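Local coordinates for protein yesU (Bacillus subtilis, PDB 1OQ1) that is of unknown function but has a galectin-like fold, a sandwich of antiparallel beta sheets, consistent with though not proof of carbohydrate binding, at residues A[23-28]-A[54-59]; A[64-69]-A[214-219]; A[85-90]-A[111-116]. All coordinates share one frame; numbering follows the deposited sequence.

Contact 1 (A[23-28]-A[54-59])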
loop_
_atom_site.group_PDB
_atom_site.type_symbol
_atom_site.label_atom_id
_atom_site.label_comp_id
_atom_site.label_asym_id
_atom_site.label_seq_id
_atom_site.Cartn_x
_atom_site.Cartn_y
_atom_site.Cartn_z
ATOM N N LYS A 23 -10.611 -3.129 14.174
ATOM C CA LYS A 23 -10.782 -4.227 15.121
ATOM C C LYS A 23 -10.012 -5.504 14.783
ATOM O O LYS A 23 -9.212 -5.982 15.589
ATOM C CB LYS A 23 -12.271 -4.561 15.254
ATOM C CG LYS A 23 -12.564 -5.765 16.136
ATOM C CD LYS A 23 -14.048 -6.099 16.152
ATOM C CE LYS A 23 -14.327 -7.328 17.009
ATOM N NZ LYS A 23 -13.605 -8.535 16.512
ATOM N N ASP A 24 -10.256 -6.057 13.598
ATOM C CA ASP A 24 -9.602 -7.296 13.189
ATOM C C ASP A 24 -8.394 -7.137 12.271
ATOM O O ASP A 24 -7.988 -8.096 11.617
ATOM C CB ASP A 24 -10.613 -8.229 12.517
ATOM C CG ASP A 24 -11.630 -8.790 13.493
ATOM O OD1 ASP A 24 -11.221 -9.495 14.440
ATOM O OD2 ASP A 24 -12.838 -8.529 13.311
ATOM N N TRP A 25 -7.821 -5.941 12.212
ATOM C CA TRP A 25 -6.646 -5.729 11.370
ATOM C C TRP A 25 -5.441 -6.375 12.040
ATOM O O TRP A 25 -5.407 -6.516 13.262
ATOM C CB TRP A 25 -6.399 -4.235 11.158
ATOM C CG TRP A 25 -7.339 -3.621 10.164
ATOM C CD1 TRP A 25 -8.680 -3.846 10.059
ATOM C CD2 TRP A 25 -7.007 -2.687 9.127
ATOM N NE1 TRP A 25 -9.205 -3.114 9.020
ATOM C CE2 TRP A 25 -8.200 -2.394 8.429
ATOM C CE3 TRP A 25 -5.816 -2.070 8.717
ATOM C CZ2 TRP A 25 -8.237 -1.512 7.343
ATOM C CZ3 TRP A 25 -5.854 -1.194 7.637
ATOM C CH2 TRP A 25 -7.057 -0.924 6.963
ATOM N N ARG A 26 -4.457 -6.781 11.243
ATOM C CA ARG A 26 -3.269 -7.414 11.797
ATOM C C ARG A 26 -2.025 -6.554 11.680
ATOM O O ARG A 26 -1.574 -6.233 10.578
ATOM C CB ARG A 26 -3.016 -8.767 11.129
ATOM C CG ARG A 26 -4.065 -9.815 11.446
ATOM C CD ARG A 26 -3.497 -11.216 11.282
ATOM N NE ARG A 26 -4.491 -12.250 11.555
ATOM C CZ ARG A 26 -4.219 -13.551 11.596
ATOM N NH1 ARG A 26 -2.981 -13.979 11.384
ATOM N NH2 ARG A 26 -5.186 -14.423 11.843
HETATM N N MSE A 27 -1.477 -6.188 12.835
HETATM C CA MSE A 27 -0.277 -5.368 12.903
HETATM C C MSE A 27 0.958 -6.252 13.025
HETATM O O MSE A 27 1.085 -7.031 13.970
HETATM C CB MSE A 27 -0.366 -4.425 14.109
HETATM C CG MSE A 27 0.894 -3.610 14.387
HETATM SE SE MSE A 27 1.379 -2.383 12.966
HETATM C CE MSE A 27 0.104 -0.972 13.330
ATOM N N GLU A 28 1.863 -6.138 12.057
ATOM C CA GLU A 28 3.096 -6.920 12.064
ATOM C C GLU A 28 4.258 -5.945 12.197
ATOM O O GLU A 28 4.639 -5.279 11.240
ATOM C CB GLU A 28 3.213 -7.740 10.770
ATOM C CG GLU A 28 2.020 -8.670 10.541
ATOM C CD GLU A 28 2.095 -9.474 9.248
ATOM O OE1 GLU A 28 2.881 -9.115 8.346
ATOM O OE2 GLU A 28 1.348 -10.467 9.131
ATOM N N TRP A 54 -2.121 -4.898 8.161
ATOM C CA TRP A 54 -3.044 -5.492 7.196
ATOM C C TRP A 54 -4.539 -5.434 7.457
ATOM O O TRP A 54 -4.999 -5.623 8.583
ATOM C CB TRP A 54 -2.728 -6.979 6.992
ATOM C CG TRP A 54 -1.354 -7.308 6.547
ATOM C CD1 TRP A 54 -0.288 -7.641 7.339
ATOM C CD2 TRP A 54 -0.889 -7.372 5.196
ATOM N NE1 TRP A 54 0.811 -7.911 6.561
ATOM C CE2 TRP A 54 0.471 -7.754 5.241
ATOM C CE3 TRP A 54 -1.489 -7.145 3.949
ATOM C CZ2 TRP A 54 1.245 -7.914 4.084
ATOM C CZ3 TRP A 54 -0.719 -7.304 2.795
ATOM C CH2 TRP A 54 0.634 -7.686 2.874
ATOM N N CYS A 55 -5.289 -5.205 6.384
ATOM C CA CYS A 55 -6.744 -5.236 6.430
ATOM C C CYS A 55 -6.976 -6.752 6.338
ATOM O O CYS A 55 -6.307 -7.439 5.567
ATOM C CB CYS A 55 -7.323 -4.525 5.207
ATOM S SG CYS A 55 -9.094 -4.783 4.939
ATOM N N PRO A 56 -7.932 -7.298 7.105
ATOM C CA PRO A 56 -8.153 -8.748 7.041
ATOM C C PRO A 56 -8.903 -9.316 5.838
ATOM O O PRO A 56 -8.862 -10.524 5.599
ATOM C CB PRO A 56 -8.892 -9.026 8.344
ATOM C CG PRO A 56 -9.776 -7.815 8.461
ATOM C CD PRO A 56 -8.837 -6.665 8.082
ATOM N N GLU A 57 -9.587 -8.455 5.093
ATOM C CA GLU A 57 -10.383 -8.887 3.943
ATOM C C GLU A 57 -9.609 -9.271 2.692
ATOM O O GLU A 57 -8.650 -8.605 2.311
ATOM C CB GLU A 57 -11.380 -7.787 3.566
ATOM C CG GLU A 57 -12.230 -7.312 4.721
ATOM C CD GLU A 57 -13.177 -8.380 5.212
ATOM O OE1 GLU A 57 -13.565 -8.330 6.397
ATOM O OE2 GLU A 57 -13.539 -9.265 4.405
ATOM N N THR A 58 -10.031 -10.355 2.051
ATOM C CA THR A 58 -9.404 -10.771 0.805
ATOM C C THR A 58 -10.180 -10.047 -0.286
ATOM O O THR A 58 -11.402 -10.201 -0.393
ATOM C CB THR A 58 -9.531 -12.287 0.556
ATOM O OG1 THR A 58 -8.788 -13.005 1.546
ATOM C CG2 THR A 58 -8.993 -12.642 -0.827
ATOM N N PHE A 59 -9.488 -9.241 -1.080
ATOM C CA PHE A 59 -10.155 -8.532 -2.159
ATOM C C PHE A 59 -9.928 -9.239 -3.483
ATOM O O PHE A 59 -8.905 -9.888 -3.689
ATOM C CB PHE A 59 -9.656 -7.086 -2.233
ATOM C CG PHE A 59 -9.945 -6.290 -0.993
ATOM C CD1 PHE A 59 -8.949 -6.052 -0.054
ATOM C CD2 PHE A 59 -11.230 -5.814 -0.746
ATOM C CE1 PHE A 59 -9.223 -5.349 1.117
ATOM C CE2 PHE A 59 -11.516 -5.112 0.421
ATOM C CZ PHE A 59 -10.507 -4.879 1.356
#

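Contact 2 (A[64-69]-A[214-219])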
loop_
_atom_site.group_PDB
_atom_site.type_symbol
_atom_site.label_atom_id
_atom_site.label_comp_id
_atom_site.label_asym_id
_atom_site.label_seq_id
_atom_site.Cartn_x
_atom_site.Cartn_y
_atom_site.Cartn_z
ATOM N N ILE A 64 -10.481 -0.894 -7.723
ATOM C CA ILE A 64 -9.923 0.448 -7.643
ATOM C C ILE A 64 -9.867 0.742 -6.146
ATOM O O ILE A 64 -10.890 0.717 -5.461
ATOM C CB ILE A 64 -10.799 1.477 -8.374
ATOM C CG1 ILE A 64 -10.825 1.155 -9.875
ATOM C CG2 ILE A 64 -10.249 2.884 -8.146
ATOM C CD1 ILE A 64 -11.633 2.129 -10.708
ATOM N N VAL A 65 -8.656 0.989 -5.652
ATOM C CA VAL A 65 -8.415 1.243 -4.232
ATOM C C VAL A 65 -8.138 2.718 -3.983
ATOM O O VAL A 65 -7.271 3.308 -4.626
ATOM C CB VAL A 65 -7.204 0.411 -3.733
ATOM C CG1 VAL A 65 -7.009 0.609 -2.234
ATOM C CG2 VAL A 65 -7.413 -1.061 -4.056
ATOM N N THR A 66 -8.870 3.302 -3.041
ATOM C CA THR A 66 -8.705 4.710 -2.716
ATOM C C THR A 66 -8.578 4.953 -1.215
ATOM O O THR A 66 -9.093 4.185 -0.394
ATOM C CB THR A 66 -9.899 5.545 -3.237
ATOM O OG1 THR A 66 -11.125 5.005 -2.722
ATOM C CG2 THR A 66 -9.937 5.532 -4.763
ATOM N N TRP A 67 -7.874 6.024 -0.869
ATOM C CA TRP A 67 -7.704 6.412 0.522
ATOM C C TRP A 67 -7.127 7.820 0.608
ATOM O O TRP A 67 -6.512 8.308 -0.345
ATOM C CB TRP A 67 -6.802 5.406 1.269
ATOM C CG TRP A 67 -5.323 5.432 0.935
ATOM C CD1 TRP A 67 -4.325 6.026 1.663
ATOM C CD2 TRP A 67 -4.679 4.786 -0.174
ATOM N NE1 TRP A 67 -3.099 5.781 1.078
ATOM C CE2 TRP A 67 -3.290 5.023 -0.050
ATOM C CE3 TRP A 67 -5.141 4.026 -1.259
ATOM C CZ2 TRP A 67 -2.357 4.526 -0.973
ATOM C CZ3 TRP A 67 -4.212 3.532 -2.179
ATOM C CH2 TRP A 67 -2.836 3.786 -2.026
ATOM N N ASP A 68 -7.380 8.484 1.735
ATOM C CA ASP A 68 -6.866 9.826 1.988
ATOM C C ASP A 68 -5.574 9.648 2.780
ATOM O O ASP A 68 -5.536 8.872 3.735
ATOM C CB ASP A 68 -7.873 10.639 2.799
ATOM C CG ASP A 68 -8.933 11.295 1.929
ATOM O OD1 ASP A 68 -9.123 10.861 0.776
ATOM O OD2 ASP A 68 -9.583 12.248 2.406
ATOM N N PHE A 69 -4.529 10.368 2.380
ATOM C CA PHE A 69 -3.210 10.273 3.006
ATOM C C PHE A 69 -2.650 11.632 3.414
ATOM O O PHE A 69 -2.685 12.582 2.632
ATOM C CB PHE A 69 -2.233 9.617 2.022
ATOM C CG PHE A 69 -0.802 9.607 2.488
ATOM C CD1 PHE A 69 -0.393 8.753 3.509
ATOM C CD2 PHE A 69 0.141 10.436 1.888
ATOM C CE1 PHE A 69 0.938 8.727 3.922
ATOM C CE2 PHE A 69 1.477 10.418 2.293
ATOM C CZ PHE A 69 1.874 9.560 3.313
ATOM N N ASP A 214 -10.795 7.247 5.160
ATOM C CA ASP A 214 -11.659 6.747 4.090
ATOM C C ASP A 214 -11.035 5.784 3.088
ATOM O O ASP A 214 -10.894 6.105 1.905
ATOM C CB ASP A 214 -12.273 7.929 3.329
ATOM C CG ASP A 214 -12.985 8.909 4.248
ATOM O OD1 ASP A 214 -13.563 8.465 5.263
ATOM O OD2 ASP A 214 -12.974 10.122 3.950
ATOM N N PHE A 215 -10.681 4.602 3.573
ATOM C CA PHE A 215 -10.089 3.548 2.760
ATOM C C PHE A 215 -11.236 2.775 2.100
ATOM O O PHE A 215 -12.084 2.201 2.787
ATOM C CB PHE A 215 -9.256 2.644 3.673
ATOM C CG PHE A 215 -8.816 1.352 3.044
ATOM C CD1 PHE A 215 -8.258 1.327 1.771
ATOM C CD2 PHE A 215 -8.918 0.161 3.756
ATOM C CE1 PHE A 215 -7.805 0.134 1.214
ATOM C CE2 PHE A 215 -8.468 -1.041 3.211
ATOM C CZ PHE A 215 -7.909 -1.053 1.932
ATOM N N ALA A 216 -11.269 2.763 0.771
ATOM C CA ALA A 216 -12.348 2.069 0.067
ATOM C C ALA A 216 -11.866 1.254 -1.121
ATOM O O ALA A 216 -10.822 1.543 -1.701
ATOM C CB ALA A 216 -13.387 3.080 -0.394
ATOM N N VAL A 217 -12.646 0.233 -1.470
ATOM C CA VAL A 217 -12.346 -0.637 -2.602
ATOM C C VAL A 217 -13.612 -0.781 -3.451
ATOM O O VAL A 217 -14.658 -1.201 -2.956
ATOM C CB VAL A 217 -11.897 -2.051 -2.136
ATOM C CG1 VAL A 217 -11.536 -2.911 -3.341
ATOM C CG2 VAL A 217 -10.711 -1.942 -1.195
ATOM N N HIS A 218 -13.513 -0.415 -4.725
ATOM C CA HIS A 218 -14.638 -0.517 -5.652
ATOM C C HIS A 218 -14.261 -1.449 -6.798
ATOM O O HIS A 218 -13.080 -1.694 -7.048
ATOM C CB HIS A 218 -14.982 0.858 -6.244
ATOM C CG HIS A 218 -15.592 1.815 -5.266
ATOM N ND1 HIS A 218 -16.946 2.079 -5.226
ATOM C CD2 HIS A 218 -15.031 2.586 -4.305
ATOM C CE1 HIS A 218 -17.190 2.973 -4.283
ATOM N NE2 HIS A 218 -16.047 3.297 -3.710
ATOM N N GLN A 219 -15.268 -1.968 -7.491
ATOM C CA GLN A 219 -15.030 -2.836 -8.639
ATOM C C GLN A 219 -14.432 -1.949 -9.726
ATOM O O GLN A 219 -14.837 -0.797 -9.874
ATOM C CB GLN A 219 -16.350 -3.417 -9.151
ATOM C CG GLN A 219 -16.909 -4.579 -8.358
ATOM C CD GLN A 219 -16.158 -5.868 -8.620
ATOM O OE1 GLN A 219 -15.870 -6.206 -9.770
ATOM N NE2 GLN A 219 -15.845 -6.601 -7.558
HETATM O O HOH W 1 -11.738 6.557 -0.625
HETATM O O HOH W 2 -12.074 11.618 1.860
#

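Contact 3 (A[85-90]-A[111-116])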
loop_
_atom_site.group_PDB
_atom_site.type_symbol
_atom_site.label_atom_id
_atom_site.label_comp_id
_atom_site.label_asym_id
_atom_site.label_seq_id
_atom_site.Cartn_x
_atom_site.Cartn_y
_atom_site.Cartn_z
ATOM N N ALA A 85 -0.883 -12.825 -1.011
ATOM C CA ALA A 85 -1.323 -14.160 -0.622
ATOM C C ALA A 85 -0.119 -15.097 -0.562
ATOM O O ALA A 85 0.974 -14.742 -0.995
ATOM C CB ALA A 85 -2.346 -14.689 -1.619
ATOM N N GLY A 86 -0.313 -16.291 -0.012
ATOM C CA GLY A 86 0.791 -17.230 0.065
ATOM C C GLY A 86 1.251 -17.598 -1.330
ATOM O O GLY A 86 0.480 -17.495 -2.284
ATOM N N ILE A 87 2.499 -18.036 -1.461
ATOM C CA ILE A 87 3.029 -18.415 -2.767
ATOM C C ILE A 87 2.234 -19.560 -3.394
ATOM O O ILE A 87 2.246 -19.739 -4.613
ATOM C CB ILE A 87 4.520 -18.810 -2.666
ATOM C CG1 ILE A 87 5.350 -17.576 -2.301
ATOM C CG2 ILE A 87 5.002 -19.400 -3.985
ATOM C CD1 ILE A 87 6.834 -17.845 -2.179
ATOM N N ARG A 88 1.541 -20.333 -2.564
ATOM C CA ARG A 88 0.736 -21.440 -3.068
ATOM C C ARG A 88 -0.749 -21.087 -3.051
ATOM O O ARG A 88 -1.612 -21.961 -3.159
ATOM C CB ARG A 88 0.978 -22.700 -2.236
ATOM C CG ARG A 88 2.400 -23.228 -2.310
ATOM C CD ARG A 88 2.533 -24.526 -1.536
ATOM N NE ARG A 88 3.889 -25.066 -1.587
ATOM C CZ ARG A 88 4.255 -26.215 -1.026
ATOM N NH1 ARG A 88 3.363 -26.947 -0.370
ATOM N NH2 ARG A 88 5.511 -26.632 -1.118
ATOM N N GLY A 89 -1.044 -19.800 -2.913
ATOM C CA GLY A 89 -2.426 -19.358 -2.897
ATOM C C GLY A 89 -3.077 -19.372 -1.529
ATOM O O GLY A 89 -4.285 -19.173 -1.419
ATOM N N GLU A 90 -2.292 -19.598 -0.481
ATOM C CA GLU A 90 -2.845 -19.626 0.868
ATOM C C GLU A 90 -3.289 -18.243 1.332
ATOM O O GLU A 90 -2.765 -17.216 0.879
ATOM C CB GLU A 90 -1.816 -20.163 1.873
ATOM C CG GLU A 90 -1.175 -21.484 1.492
ATOM C CD GLU A 90 0.178 -21.304 0.834
ATOM O OE1 GLU A 90 0.294 -20.452 -0.075
ATOM O OE2 GLU A 90 1.128 -22.016 1.223
ATOM N N ASP A 111 7.558 -16.351 1.968
ATOM C CA ASP A 111 6.685 -17.343 1.355
ATOM C C ASP A 111 5.362 -16.760 0.875
ATOM O O ASP A 111 4.344 -17.451 0.838
ATOM C CB ASP A 111 6.427 -18.521 2.311
ATOM C CG ASP A 111 5.772 -18.099 3.612
ATOM O OD1 ASP A 111 5.342 -16.934 3.726
ATOM O OD2 ASP A 111 5.684 -18.948 4.527
ATOM N N ILE A 112 5.376 -15.483 0.504
ATOM C CA ILE A 112 4.166 -14.839 -0.002
ATOM C C ILE A 112 4.476 -14.113 -1.303
ATOM O O ILE A 112 5.640 -13.878 -1.628
ATOM C CB ILE A 112 3.602 -13.786 0.981
ATOM C CG1 ILE A 112 4.597 -12.630 1.141
ATOM C CG2 ILE A 112 3.299 -14.432 2.328
ATOM C CD1 ILE A 112 4.047 -11.443 1.918
ATOM N N ASN A 113 3.423 -13.781 -2.046
ATOM C CA ASN A 113 3.548 -13.023 -3.280
ATOM C C ASN A 113 2.727 -11.774 -3.037
ATOM O O ASN A 113 1.771 -11.804 -2.262
ATOM C CB ASN A 113 2.944 -13.762 -4.475
ATOM C CG ASN A 113 3.821 -14.885 -4.973
ATOM O OD1 ASN A 113 5.047 -14.774 -4.981
ATOM N ND2 ASN A 113 3.195 -15.969 -5.416
ATOM N N ALA A 114 3.091 -10.680 -3.697
ATOM C CA ALA A 114 2.354 -9.439 -3.540
ATOM C C ALA A 114 2.966 -8.330 -4.365
ATOM O O ALA A 114 4.146 -8.375 -4.708
ATOM C CB ALA A 114 2.335 -9.019 -2.069
ATOM N N LEU A 115 2.142 -7.346 -4.691
ATOM C CA LEU A 115 2.598 -6.169 -5.403
ATOM C C LEU A 115 2.723 -5.133 -4.288
ATOM O O LEU A 115 1.919 -5.127 -3.355
ATOM C CB LEU A 115 1.556 -5.725 -6.435
ATOM C CG LEU A 115 1.487 -6.605 -7.688
ATOM C CD1 LEU A 115 0.216 -6.324 -8.476
ATOM C CD2 LEU A 115 2.721 -6.343 -8.535
ATOM N N HIS A 116 3.753 -4.295 -4.341
ATOM C CA HIS A 116 3.910 -3.263 -3.321
ATOM C C HIS A 116 4.379 -1.965 -3.951
ATOM O O HIS A 116 5.358 -1.932 -4.701
ATOM C CB HIS A 116 4.845 -3.694 -2.168
ATOM C CG HIS A 116 5.971 -4.601 -2.566
ATOM N ND1 HIS A 116 7.268 -4.394 -2.142
ATOM C CD2 HIS A 116 5.984 -5.766 -3.256
ATOM C CE1 HIS A 116 8.028 -5.396 -2.550
ATOM N NE2 HIS A 116 7.273 -6.242 -3.228
HETATM O O HOH W 3 0.215 -15.864 -4.494
HETATM O O HOH W 4 0.845 -17.284 -6.567
#

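Contact 1 (A[23-28]-A[54-59])
Arg26 and Trp54 form an antiparallel hydrogen-bonded pair. Arg26 N donates to Trp54 O at 3.0 Å, while Trp54 N returns a bond of 2.8 Å to Arg26 O. One side-chain bond is added: indole Trp54 NE1 points its hydrogen at Glu28 OE1, weakly at 3.0 Å, with the acceptor at the ring edge and the carboxylate turned 70° from the ring plane. Glu28 suits this place because its extended chain carries an acceptor that also takes part in a hydrogen bond with Tyr107, and OE2 makes a salt bridge with Arg100.

Most of the remaining side-chain contact is packing on the Trp25 indole. Trp25 CG is anti to the carbonyl carbon (chi1 -77°), and one face of the indole receives Cys55 CA, 3.9 Å from the five-membered ring centroid, and Pro56 CD at 3.8 Å, both as CH-pi contacts. The wide flat ring fits against the rigid proline, which crosses it at about a right angle, and Cys55 SG makes an oblique sulfur-aromatic contact with its six-membered ring.

Strand 26-29 is an edge strand of its sheet, paired with 51-54, which in turn adjoins 199-205; Trp25 also touches Tyr12 on strand 5-14 of the other sheet.

Contact 2 (A[64-69]-A[214-219])
Val65 CG1 and Phe215 CG both lie anti to their own backbone N (chi1 -176° and 168°), and across the strand pair the valine methyl comes to the edge of the phenyl ring, in its plane, with CG1 3.6 Å from Phe215 CE1. On the opposite face of the sheet, Thr66 OG1 sits between its backbone N and carbonyl carbon (chi1 55°) and lies 3.8 Å from Ala216 CB. The small alanine suits this spot beside the hydroxyl.

The backbones run antiparallel. Ile64 with His218 and Thr66 with Ala216 are hydrogen-bonded pairs, the latter joined by Thr66 N to Ala216 O at 2.9 Å and Ala216 N to Thr66 O at 2.8 Å; between them Val65 and Val217 form a non-hydrogen-bonded pair. Strands 63-73 and 209-222 are neighbours in one sheet of the galectin-like sandwich. Branched and aromatic apolar residues suit the face bearing Val65, Phe215 and Trp67, which looks into the core: both aromatic rings meet Phe202 of the other sheet edge-to-face.

Polar groups and water gather on the face bearing Thr66. One water bonds to Thr66 OG1 and donates to Asp214 O. A second donates to Asp68 OD2 and Asp214 OD2, bridging two like-charged carboxylates whose OD2 atoms are 4.3 Å apart; their repulsion is probably eased by this water and by Arg162, which forms a salt bridge with Asp68 OD1.

Contact 3 (A[85-90]-A[111-116])
Ile87 and Asn113 cross at about a right angle where strand 76-86 ends beside the beginning of strand 112-122, an antiparallel pair in one sheet of the galectin-like sandwich. The chain leaves the first strand through a type I beta turn from Gly86 to Gly89, and Ile87 stands at the first corner of that turn.

Ile87 reaches over with its CG1 branch, which is anti to the carbonyl carbon (chi1 -67°). CG1 lies 3.3 Å from Asp111 C, and CD1 also touches that residue, 3.6 Å from Asp111 CA. A branched aliphatic chain suits this otherwise exposed turn because its apolar CG1-CD1 arm can lie against the Asp111 backbone. The Asn113 amide comes in from the other direction: its ND2 is 3.6 Å from Ile87 CA, while OD1 faces the CG1 methylene. Asparagine fits because its two ends do different work. OD1 takes the backbone N-H of Arg139, whereas ND2 donates to a water that in turn donates to Gly86 O, tying the amide to the turn.

In the backbone, Ala85 and Asn113 make a hydrogen-bonded pair, and Asn113 N meets Ala85 O at 2.8 Å. The next pair, Gly86 with Ile112, is non-hydrogen-bonded, with the CA atoms 4.1 Å apart. Glycine suits position 86, since a beta carbon there would collide with Glu90 OE1.

Gly89 N bonds to Gly86 O and closes the turn; Glu90, just after it, folds its carboxylate back so that OE1 accepts from Arg88 N on the syn side. Glycine also suits position 89, where phi is positive (88°) and a beta carbon would press on the preceding carbonyl oxygen. Just past the strand pair, Ile87 N donates to Asp111 O at 3.0 Å, approaching from above the carbonyl plane, 39° out of it.

How the contacts relate
Contacts 1 and 3 belong to the same seven-stranded sheet, contact 1 at one edge strand and contact 3 at the pairing of strands 76-86 and 112-122; their centres are about 15 Å apart and they do not touch. Contact 2 lies in the opposing sheet. It meets contact 1 through the core between the sheets: Phe59 CE2 is 3.6 Å from Val217 CG2, and Trp25 CH2 is 3.9 Å from Phe215 CD2. Contacts 2 and 3 stand about 22 Å apart between centres, although strands 63-73 and 76-86 follow each other in sequence. Each contact thus joins parts of one sheet, while Trp25, Phe59, Phe215 and Val217 pack the two sheets together.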